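Local coordinates for pyoverdine biosynthesis protein PvcA (Pseudomonas aeruginosa, PDB 3E59) that makes the isonitrile group of the paerucumarin precursor on L-tyrosine, taking the extra carbon atom from ribulose 5-phosphate, at residues I60-A66 against R250-I256; A108-S114 against H148-L154; L19-R24 against F266-M270. All coordinates share one frame; numbering follows the deposited sequence.

All three contacts bear on one five-stranded parallel sheet, whose order runs 149-151, 108-112, 60-64, 252-255, 265-267. Interaction 1 pairs the central strand 60-64 with its neighbour 252-255 and is largely buried; interaction 2, partly buried, adds the outermost strand at one side, and the two meet because strands 60-64 and 108-112 are neighbours. Interaction 3, also buried, lies at the opposite margin, where the loop after helix 11-20 meets the end of strand 265-267. Interactions 1 and 2 rely on regular parallel pairing with mainly apolar side chains on the faces. Interaction 1 adds a phosphate site, while interaction 3 keeps a single backbone bridge and adds arginine chains against aromatic rings and a carbonyl oxygen.

Interaction 1: residues I60-A66 against R250-I256; sequences IEFVLPA and RAIRLSI. With PO4 (phosphate ion), chain E.
Phe62 and Ile252 sit side by side on one face of the sheet, with CD2 of the Phe62 ring 3.5 Å from Ile252 CB. Leu254 extends this apolar patch by setting its CD1 against Phe62 CB. On the other face Ala251 CB packs on Val63 CG2 at 3.6 Å, a methyl against one branch of a valine, which suits the short distance between neighbouring strands. The strands run parallel. Val63 bonds not to Arg253, which it faces, but to the residues on either side of it: its N-H goes to Ile252 O, and its O accepts from Leu254 N, while Ile252 N donates to Glu61 O.

These two strands are where the strand order of this Rossmann-like sheet reverses, strands 108-112 and 149-151 following on one side and 265-267 on the other. Such a switch point commonly opens a binding crevice at the C-terminal strand ends, and here a phosphate ion, probably from the crystallisation liquor, lies there. Arg253 grips it with the edge of its guanidinium: NH1 reaches PO4 O3 at 3.1 Å almost straight (172°), and NH2 reaches PO4 O4 at 2.8 Å. Ser255 OG donates to the same O3 at 2.6 Å. Since the substrate ribulose 5-phosphate carries such a group, the site may be where it docks.

The Arg253 chain bends at chi2 (60°), so that Pro65 CG lies over one face of the guanidinium, 3.5 Å from Arg253 CZ, and NH1 can also donate to Leu254 O at 2.9 Å. The compact, rigid proline ring offers CH groups to the planar cation. Lys265, His257 and Gln259 also bond the phosphate, and a water links its O3 to Ile256 N.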
loop_
_atom_site.group_PDB
_atom_site.type_symbol
_atom_site.label_atom_id
_atom_site.label_comp_id
_atom_site.label_asym_id
_atom_site.label_seq_id
_atom_site.Cartn_x
_atom_site.Cartn_y
_atom_site.Cartn_z
ATOM N N ILE A 60 -8.908 15.964 8.974
ATOM C CA ILE A 60 -7.916 14.960 9.367
ATOM C C ILE A 60 -7.135 14.481 8.130
ATOM O O ILE A 60 -7.725 13.992 7.161
ATOM C CB ILE A 60 -8.579 13.772 10.102
ATOM C CG1 ILE A 60 -9.444 14.278 11.265
ATOM C CG2 ILE A 60 -7.520 12.759 10.606
ATOM C CD1 ILE A 60 -10.527 13.296 11.677
ATOM N N GLU A 61 -5.814 14.649 8.160
ATOM C CA GLU A 61 -4.941 14.193 7.074
ATOM C C GLU A 61 -4.439 12.772 7.333
ATOM O O GLU A 61 -3.980 12.444 8.450
ATOM C CB GLU A 61 -3.735 15.135 6.893
ATOM C CG GLU A 61 -4.087 16.586 6.539
ATOM C CD GLU A 61 -2.880 17.541 6.638
ATOM O OE1 GLU A 61 -1.775 17.190 6.164
ATOM O OE2 GLU A 61 -3.043 18.655 7.191
ATOM N N PHE A 62 -4.553 11.949 6.288
ATOM C CA PHE A 62 -3.964 10.616 6.203
ATOM C C PHE A 62 -2.951 10.585 5.056
ATOM O O PHE A 62 -3.200 11.129 3.978
ATOM C CB PHE A 62 -5.043 9.523 5.974
ATOM C CG PHE A 62 -6.083 9.460 7.059
ATOM C CD1 PHE A 62 -7.245 10.230 6.977
ATOM C CD2 PHE A 62 -5.902 8.638 8.171
ATOM C CE1 PHE A 62 -8.211 10.197 7.992
ATOM C CE2 PHE A 62 -6.849 8.595 9.184
ATOM C CZ PHE A 62 -8.006 9.383 9.104
ATOM N N VAL A 63 -1.814 9.941 5.309
ATOM C CA VAL A 63 -0.805 9.654 4.295
ATOM C C VAL A 63 -0.766 8.148 4.086
ATOM O O VAL A 63 -0.733 7.389 5.056
ATOM C CB VAL A 63 0.570 10.206 4.721
ATOM C CG1 VAL A 63 1.715 9.502 3.990
ATOM C CG2 VAL A 63 0.603 11.719 4.475
ATOM N N LEU A 64 -0.786 7.727 2.823
ATOM C CA LEU A 64 -0.767 6.308 2.464
ATOM C C LEU A 64 0.234 5.996 1.340
ATOM O O LEU A 64 -0.051 6.274 0.169
ATOM C CB LEU A 64 -2.179 5.877 2.025
ATOM C CG LEU A 64 -2.366 4.440 1.492
ATOM C CD1 LEU A 64 -1.799 3.394 2.453
ATOM C CD2 LEU A 64 -3.831 4.148 1.163
ATOM N N PRO A 65 1.407 5.417 1.683
ATOM C CA PRO A 65 2.313 4.948 0.640
ATOM C C PRO A 65 1.762 3.662 0.025
ATOM O O PRO A 65 1.648 2.629 0.720
ATOM C CB PRO A 65 3.623 4.670 1.409
ATOM C CG PRO A 65 3.437 5.291 2.752
ATOM C CD PRO A 65 1.979 5.179 3.019
ATOM N N ALA A 66 1.406 3.728 -1.258
ATOM C CA ALA A 66 0.683 2.637 -1.925
ATOM C C ALA A 66 0.495 2.922 -3.419
ATOM O O ALA A 66 0.847 3.996 -3.903
ATOM C CB ALA A 66 -0.685 2.429 -1.271
ATOM N N ARG A 250 2.227 15.730 10.778
ATOM C CA ARG A 250 1.100 15.425 11.652
ATOM C C ARG A 250 0.154 14.353 11.101
ATOM O O ARG A 250 -0.561 13.706 11.863
ATOM C CB ARG A 250 0.313 16.693 11.982
ATOM C CG ARG A 250 1.161 17.843 12.559
ATOM C CD ARG A 250 0.253 18.978 13.039
ATOM N NE ARG A 250 -0.529 19.534 11.936
ATOM C CZ ARG A 250 -1.782 19.973 12.026
ATOM N NH1 ARG A 250 -2.443 19.930 13.182
ATOM N NH2 ARG A 250 -2.382 20.448 10.944
ATOM N N ALA A 251 0.161 14.165 9.788
ATOM C CA ALA A 251 -0.763 13.246 9.137
ATOM C C ALA A 251 -0.746 11.879 9.813
ATOM O O ALA A 251 0.316 11.396 10.258
ATOM C CB ALA A 251 -0.427 13.100 7.657
ATOM N N ILE A 252 -1.929 11.270 9.886
ATOM C CA ILE A 252 -2.068 9.898 10.350
ATOM C C ILE A 252 -1.464 9.030 9.266
ATOM O O ILE A 252 -1.821 9.144 8.092
ATOM C CB ILE A 252 -3.558 9.499 10.616
ATOM C CG1 ILE A 252 -4.306 10.565 11.443
ATOM C CG2 ILE A 252 -3.659 8.097 11.242
ATOM C CD1 ILE A 252 -3.613 11.013 12.704
ATOM N N ARG A 253 -0.529 8.180 9.671
ATOM C CA ARG A 253 0.238 7.369 8.753
ATOM C C ARG A 253 -0.425 5.993 8.489
ATOM O O ARG A 253 -0.365 5.075 9.331
ATOM C CB ARG A 253 1.662 7.224 9.311
ATOM C CG ARG A 253 2.639 6.407 8.463
ATOM C CD ARG A 253 2.888 6.968 7.036
ATOM N NE ARG A 253 4.179 6.466 6.564
ATOM C CZ ARG A 253 4.378 5.222 6.142
ATOM N NH1 ARG A 253 3.363 4.369 6.098
ATOM N NH2 ARG A 253 5.584 4.828 5.778
ATOM N N LEU A 254 -1.062 5.858 7.326
ATOM C CA LEU A 254 -1.617 4.569 6.920
ATOM C C LEU A 254 -0.572 3.756 6.178
ATOM O O LEU A 254 0.461 4.283 5.770
ATOM C CB LEU A 254 -2.869 4.731 6.065
ATOM C CG LEU A 254 -4.050 5.554 6.594
ATOM C CD1 LEU A 254 -5.049 5.723 5.474
ATOM C CD2 LEU A 254 -4.714 4.924 7.833
ATOM N N SER A 255 -0.854 2.465 6.012
ATOM C CA SER A 255 0.073 1.526 5.373
ATOM C C SER A 255 -0.745 0.426 4.724
ATOM O O SER A 255 -1.902 0.220 5.085
ATOM C CB SER A 255 1.025 0.935 6.417
ATOM O OG SER A 255 2.045 0.154 5.822
ATOM N N ILE A 256 -0.153 -0.258 3.748
ATOM C CA ILE A 256 -0.764 -1.456 3.175
ATOM C C ILE A 256 -0.056 -2.728 3.622
ATOM O O ILE A 256 -0.301 -3.817 3.069
ATOM C CB ILE A 256 -0.934 -1.383 1.601
ATOM C CG1 ILE A 256 0.312 -0.836 0.896
ATOM C CG2 ILE A 256 -2.116 -0.519 1.264
ATOM C CD1 ILE A 256 1.448 -1.817 0.800
HETATM P P PO4 E . 5.548 1.118 4.994
HETATM O O1 PO4 E . 5.665 -0.199 5.720
HETATM O O2 PO4 E . 6.025 0.911 3.567
HETATM O O3 PO4 E . 4.078 1.588 5.034
HETATM O O4 PO4 E . 6.452 2.142 5.626
HETATM O O HOH W 1 2.326 1.247 2.710
#

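Interaction 2: residues A108-S114 against H148-L154; sequences AKITVCS and HIGVFNL
Strands 108-112 and 149-151 run parallel, their axes 4.4 Å apart at closest approach, and are joined by Ile110 N to His148 O, Gly150 N to Ile110 O, Val112 N to Gly150 O and Phe152 N to Val112 O. Each of Ile110 and Val112 thus both donates and accepts, as alternate residues of a parallel strand do.

On one face Ile149 packs against Ile110 and Val112, and Val151 lies on the same face. Ile149 CD1 lies 3.9 Å from Ile110 CB, while its other branch, CG2, meets Val112 CG2 at 4.0 Å, so that one branched isoleucine spans two residues of the neighbour. Helix 127-144 covers this face through Ile141, and helix 84-103 meets it near Ile110.

The other face bears Thr111 beside Gly150. Thr111 CG2, anti to the backbone N, turns across to Phe152 CB at 3.7 Å, using its methyl rather than its hydroxyl. Cys113 SG packs on Phe152 CB at 4.1 Å and lies oblique to the ring, 5.5 Å from its centroid, a sulfur-aromatic contact; sulfur is polarisable and apolar enough for this place. That ring packs edge-to-face with Phe248 and touches helix 219-247 at Trp240 and Leu244.

Beyond the strands, Ser114 CB approaches Asn153 ND2 to 3.4 Å. This amide nitrogen is buried with no partner in the model. Ser114 OG is held instead by Phe67 O and Gly116 N.

Linked through helix 127-144, the two strands form a beta-alpha-beta crossover, the unit from which Rossmann-like alpha/beta sheets are built, and strand 149-151 ends the sheet at one edge.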
loop_
_atom_site.group_PDB
_atom_site.type_symbol
_atom_site.label_atom_id
_atom_site.label_comp_id
_atom_site.label_asym_id
_atom_site.label_seq_id
_atom_site.Cartn_x
_atom_site.Cartn_y
_atom_site.Cartn_z
ATOM N N ALA A 108 -12.042 14.572 6.313
ATOM C CA ALA A 108 -10.764 13.895 6.220
ATOM C C ALA A 108 -10.282 13.802 4.770
ATOM O O ALA A 108 -11.061 13.865 3.813
ATOM C CB ALA A 108 -10.847 12.503 6.861
ATOM N N LYS A 109 -8.978 13.629 4.637
ATOM C CA LYS A 109 -8.303 13.633 3.367
ATOM C C LYS A 109 -7.315 12.477 3.428
ATOM O O LYS A 109 -6.648 12.285 4.445
ATOM C CB LYS A 109 -7.569 14.970 3.250
ATOM C CG LYS A 109 -6.953 15.300 1.915
ATOM C CD LYS A 109 -6.195 16.613 2.048
ATOM C CE LYS A 109 -5.803 17.186 0.703
ATOM N NZ LYS A 109 -5.826 18.679 0.798
ATOM N N ILE A 110 -7.261 11.676 2.368
ATOM C CA ILE A 110 -6.208 10.662 2.245
ATOM C C ILE A 110 -5.355 10.983 1.029
ATOM O O ILE A 110 -5.858 11.044 -0.108
ATOM C CB ILE A 110 -6.753 9.207 2.139
ATOM C CG1 ILE A 110 -7.536 8.831 3.397
ATOM C CG2 ILE A 110 -5.582 8.186 1.905
ATOM C CD1 ILE A 110 -8.301 7.477 3.284
ATOM N N THR A 111 -4.068 11.205 1.276
ATOM C CA THR A 111 -3.131 11.408 0.186
ATOM C C THR A 111 -2.421 10.094 -0.101
ATOM O O THR A 111 -1.692 9.563 0.748
ATOM C CB THR A 111 -2.113 12.522 0.495
ATOM O OG1 THR A 111 -2.820 13.726 0.808
ATOM C CG2 THR A 111 -1.214 12.776 -0.712
ATOM N N VAL A 112 -2.660 9.563 -1.296
ATOM C CA VAL A 112 -1.962 8.386 -1.771
ATOM C C VAL A 112 -0.565 8.816 -2.187
ATOM O O VAL A 112 -0.401 9.586 -3.132
ATOM C CB VAL A 112 -2.719 7.705 -2.949
ATOM C CG1 VAL A 112 -1.843 6.641 -3.629
ATOM C CG2 VAL A 112 -4.020 7.084 -2.457
ATOM N N CYS A 113 0.439 8.340 -1.451
ATOM C CA CYS A 113 1.822 8.701 -1.722
ATOM C C CYS A 113 2.495 7.563 -2.490
ATOM O O CYS A 113 3.182 6.721 -1.925
ATOM C CB CYS A 113 2.548 9.055 -0.422
ATOM S SG CYS A 113 1.843 10.533 0.414
ATOM N N SER A 114 2.276 7.554 -3.794
ATOM C CA SER A 114 2.757 6.481 -4.638
ATOM C C SER A 114 4.254 6.267 -4.478
ATOM O O SER A 114 5.041 7.216 -4.542
ATOM C CB SER A 114 2.429 6.765 -6.098
ATOM O OG SER A 114 3.065 5.797 -6.916
ATOM N N HIS A 148 -11.858 13.161 -1.940
ATOM C CA HIS A 148 -11.078 13.207 -0.687
ATOM C C HIS A 148 -9.758 12.469 -0.819
ATOM O O HIS A 148 -9.031 12.274 0.158
ATOM C CB HIS A 148 -11.906 12.695 0.491
ATOM C CG HIS A 148 -13.248 13.362 0.614
ATOM N ND1 HIS A 148 -14.432 12.698 0.384
ATOM C CD2 HIS A 148 -13.586 14.644 0.887
ATOM C CE1 HIS A 148 -15.444 13.535 0.526
ATOM N NE2 HIS A 148 -14.959 14.723 0.833
ATOM N N ILE A 149 -9.460 12.078 -2.051
ATOM C CA ILE A 149 -8.265 11.303 -2.369
ATOM C C ILE A 149 -7.325 12.159 -3.205
ATOM O O ILE A 149 -7.662 12.562 -4.314
ATOM C CB ILE A 149 -8.619 9.966 -3.113
ATOM C CG1 ILE A 149 -9.642 9.152 -2.320
ATOM C CG2 ILE A 149 -7.368 9.104 -3.360
ATOM C CD1 ILE A 149 -9.272 8.905 -0.841
ATOM N N GLY A 150 -6.153 12.448 -2.656
ATOM C CA GLY A 150 -5.100 13.124 -3.416
ATOM C C GLY A 150 -3.971 12.170 -3.772
ATOM O O GLY A 150 -3.889 11.071 -3.234
ATOM N N VAL A 151 -3.110 12.590 -4.693
ATOM C CA VAL A 151 -1.933 11.819 -5.067
ATOM C C VAL A 151 -0.692 12.688 -4.891
ATOM O O VAL A 151 -0.694 13.866 -5.243
ATOM C CB VAL A 151 -2.008 11.258 -6.528
ATOM C CG1 VAL A 151 -0.810 10.387 -6.828
ATOM C CG2 VAL A 151 -3.277 10.433 -6.737
ATOM N N PHE A 152 0.350 12.096 -4.320
ATOM C CA PHE A 152 1.646 12.734 -4.177
ATOM C C PHE A 152 2.697 11.736 -4.649
ATOM O O PHE A 152 2.867 10.681 -4.045
ATOM C CB PHE A 152 1.861 13.116 -2.708
ATOM C CG PHE A 152 3.114 13.906 -2.449
ATOM C CD1 PHE A 152 3.140 15.291 -2.665
ATOM C CD2 PHE A 152 4.258 13.274 -1.961
ATOM C CE1 PHE A 152 4.293 16.025 -2.420
ATOM C CE2 PHE A 152 5.429 14.011 -1.714
ATOM C CZ PHE A 152 5.448 15.380 -1.942
ATOM N N ASN A 153 3.384 12.065 -5.747
ATOM C CA ASN A 153 4.450 11.218 -6.288
ATOM C C ASN A 153 5.815 11.774 -5.895
ATOM O O ASN A 153 5.908 12.903 -5.405
ATOM C CB ASN A 153 4.337 11.122 -7.815
ATOM C CG ASN A 153 2.929 10.768 -8.282
ATOM O OD1 ASN A 153 2.233 11.582 -8.908
ATOM N ND2 ASN A 153 2.500 9.564 -7.971
ATOM N N LEU A 154 6.871 10.994 -6.112
ATOM C CA LEU A 154 8.232 11.463 -5.822
ATOM C C LEU A 154 8.587 12.781 -6.531
ATOM O O LEU A 154 9.322 13.609 -5.981
ATOM C CB LEU A 154 9.266 10.381 -6.152
ATOM C CG LEU A 154 10.750 10.590 -5.788
ATOM C CD1 LEU A 154 10.962 11.016 -4.336
ATOM C CD2 LEU A 154 11.571 9.339 -6.121
HETATM O O HOH W 2 6.494 8.006 -6.478
#

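Interaction 3: residues L19-R24 against F266-M270; sequences LLLYRR and FGIHM
Arg24 makes most of the hydrogen bonds here, to the backbone of Gly267 and Ile268. Arg24 N donates to Gly267 O at 2.9 Å, and the guanidinium NE donates to Ile268 O at 2.8 Å from well above the carbonyl plane (65° out of it), with NH2 adding a weak bond to the same oxygen. His269 N bonds Tyr22 O, although the refined length of 2.5 Å is doubtfully short. A water ties Arg24 O to Gly267 N.

CH-pi contacts use the aliphatic shafts of both arginines. Arg24 CG rests over the centre of the His269 ring, 3.6 Å from its centroid, and the guanidinium follows, its plane inclined 31° to that ring. In Arg23 a chi1 of -171° swings CG away from the backbone N and over the Phe266 ring, 4.2 Å from the centroid.

Apolar packing completes the join: Leu19 CB touches Phe266 CZ at 3.7 Å, and Tyr22 CB meets Ile268 CG1 at 3.8 Å.

Arg23 ends in a salt bridge with Glu38, and His269 NE2 bonds Asp276 OD1. The buried Arg24 cation instead spreads its N-H groups over carbonyls of Ile268, Asp276 and Leu278, whose dipoles would stabilise its charge. Arginine therefore serves here as a multiple donor with an apolar shaft, fastening the loop after helix 11-20 to the sheet margin.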
loop_
_atom_site.group_PDB
_atom_site.type_symbol
_atom_site.label_atom_id
_atom_site.label_comp_id
_atom_site.label_asym_id
_atom_site.label_seq_id
_atom_site.Cartn_x
_atom_site.Cartn_y
_atom_site.Cartn_z
ATOM N N LEU A 19 -11.339 3.223 11.630
ATOM C CA LEU A 19 -10.138 2.624 11.031
ATOM C C LEU A 19 -9.921 1.186 11.494
ATOM O O LEU A 19 -9.480 0.353 10.723
ATOM C CB LEU A 19 -8.886 3.451 11.384
ATOM C CG LEU A 19 -8.923 4.964 11.123
ATOM C CD1 LEU A 19 -7.748 5.674 11.801
ATOM C CD2 LEU A 19 -8.942 5.255 9.622
ATOM N N LEU A 20 -10.218 0.917 12.768
ATOM C CA LEU A 20 -9.937 -0.368 13.392
ATOM C C LEU A 20 -10.691 -1.538 12.743
ATOM O O LEU A 20 -10.209 -2.675 12.767
ATOM C CB LEU A 20 -10.239 -0.303 14.900
ATOM C CG LEU A 20 -9.207 0.386 15.814
ATOM C CD1 LEU A 20 -9.780 0.578 17.195
ATOM C CD2 LEU A 20 -7.896 -0.417 15.874
ATOM N N LEU A 21 -11.872 -1.242 12.185
ATOM C CA LEU A 21 -12.667 -2.196 11.406
ATOM C C LEU A 21 -11.932 -2.782 10.205
ATOM O O LEU A 21 -12.232 -3.906 9.797
ATOM C CB LEU A 21 -13.941 -1.529 10.884
ATOM C CG LEU A 21 -14.954 -1.019 11.899
ATOM C CD1 LEU A 21 -15.924 -0.053 11.221
ATOM C CD2 LEU A 21 -15.691 -2.195 12.587
ATOM N N TYR A 22 -10.986 -2.022 9.646
ATOM C CA TYR A 22 -10.290 -2.383 8.409
ATOM C C TYR A 22 -8.785 -2.600 8.599
ATOM O O TYR A 22 -8.006 -2.538 7.635
ATOM C CB TYR A 22 -10.537 -1.296 7.350
ATOM C CG TYR A 22 -12.012 -1.032 7.116
ATOM C CD1 TYR A 22 -12.781 -1.907 6.341
ATOM C CD2 TYR A 22 -12.644 0.070 7.690
ATOM C CE1 TYR A 22 -14.137 -1.680 6.142
ATOM C CE2 TYR A 22 -13.999 0.299 7.497
ATOM C CZ TYR A 22 -14.730 -0.576 6.715
ATOM O OH TYR A 22 -16.068 -0.360 6.511
ATOM N N ARG A 23 -8.374 -2.869 9.833
ATOM C CA ARG A 23 -6.950 -2.959 10.154
ATOM C C ARG A 23 -6.321 -4.261 9.628
ATOM O O ARG A 23 -6.890 -5.355 9.772
ATOM C CB ARG A 23 -6.727 -2.797 11.667
ATOM C CG ARG A 23 -5.258 -2.656 12.058
ATOM C CD ARG A 23 -5.050 -2.392 13.540
ATOM N NE ARG A 23 -5.530 -3.477 14.393
ATOM C CZ ARG A 23 -4.764 -4.368 15.017
ATOM N NH1 ARG A 23 -3.434 -4.325 14.909
ATOM N NH2 ARG A 23 -5.336 -5.308 15.773
ATOM N N ARG A 24 -5.162 -4.135 8.986
ATOM C CA ARG A 24 -4.348 -5.305 8.646
ATOM C C ARG A 24 -3.634 -5.778 9.905
ATOM O O ARG A 24 -3.015 -4.968 10.608
ATOM C CB ARG A 24 -3.294 -4.953 7.608
ATOM C CG ARG A 24 -3.849 -4.610 6.287
ATOM C CD ARG A 24 -2.755 -4.345 5.298
ATOM N NE ARG A 24 -3.340 -3.663 4.145
ATOM C CZ ARG A 24 -3.605 -4.215 2.964
ATOM N NH1 ARG A 24 -3.305 -5.488 2.703
ATOM N NH2 ARG A 24 -4.152 -3.468 2.026
ATOM N N PHE A 266 -0.215 2.555 10.535
ATOM C CA PHE A 266 -1.455 1.824 10.760
ATOM C C PHE A 266 -1.864 1.080 9.482
ATOM O O PHE A 266 -2.261 1.704 8.498
ATOM C CB PHE A 266 -2.552 2.798 11.182
ATOM C CG PHE A 266 -3.875 2.132 11.503
ATOM C CD1 PHE A 266 -4.755 1.759 10.484
ATOM C CD2 PHE A 266 -4.247 1.900 12.829
ATOM C CE1 PHE A 266 -5.975 1.156 10.769
ATOM C CE2 PHE A 266 -5.463 1.302 13.130
ATOM C CZ PHE A 266 -6.330 0.924 12.098
ATOM N N GLY A 267 -1.771 -0.248 9.493
ATOM C CA GLY A 267 -2.141 -1.048 8.311
ATOM C C GLY A 267 -3.643 -1.089 8.090
ATOM O O GLY A 267 -4.413 -1.304 9.025
ATOM N N ILE A 268 -4.068 -0.879 6.850
ATOM C CA ILE A 268 -5.500 -0.780 6.543
ATOM C C ILE A 268 -5.871 -1.567 5.283
ATOM O O ILE A 268 -5.133 -1.565 4.282
ATOM C CB ILE A 268 -5.962 0.723 6.438
ATOM C CG1 ILE A 268 -7.490 0.831 6.383
ATOM C CG2 ILE A 268 -5.297 1.440 5.240
ATOM C CD1 ILE A 268 -8.028 2.170 6.851
ATOM N N HIS A 269 -7.016 -2.248 5.353
ATOM C CA HIS A 269 -7.568 -2.978 4.223
ATOM C C HIS A 269 -8.439 -2.069 3.375
ATOM O O HIS A 269 -9.002 -1.086 3.872
ATOM C CB HIS A 269 -8.360 -4.198 4.689
ATOM C CG HIS A 269 -7.505 -5.374 5.059
ATOM N ND1 HIS A 269 -6.841 -6.138 4.121
ATOM C CD2 HIS A 269 -7.252 -5.952 6.259
ATOM C CE1 HIS A 269 -6.197 -7.121 4.726
ATOM N NE2 HIS A 269 -6.441 -7.038 6.023
ATOM N N MET A 270 -8.514 -2.388 2.090
ATOM C CA MET A 270 -9.267 -1.582 1.117
ATOM C C MET A 270 -10.336 -2.389 0.351
ATOM O O MET A 270 -11.170 -1.808 -0.349
ATOM C CB MET A 270 -8.309 -0.922 0.122
ATOM C CG MET A 270 -7.302 0.050 0.725
ATOM S SD MET A 270 -6.204 0.690 -0.534
ATOM C CE MET A 270 -5.371 -0.815 -1.061
HETATM O O HOH W 3 -1.526 -2.624 10.921
#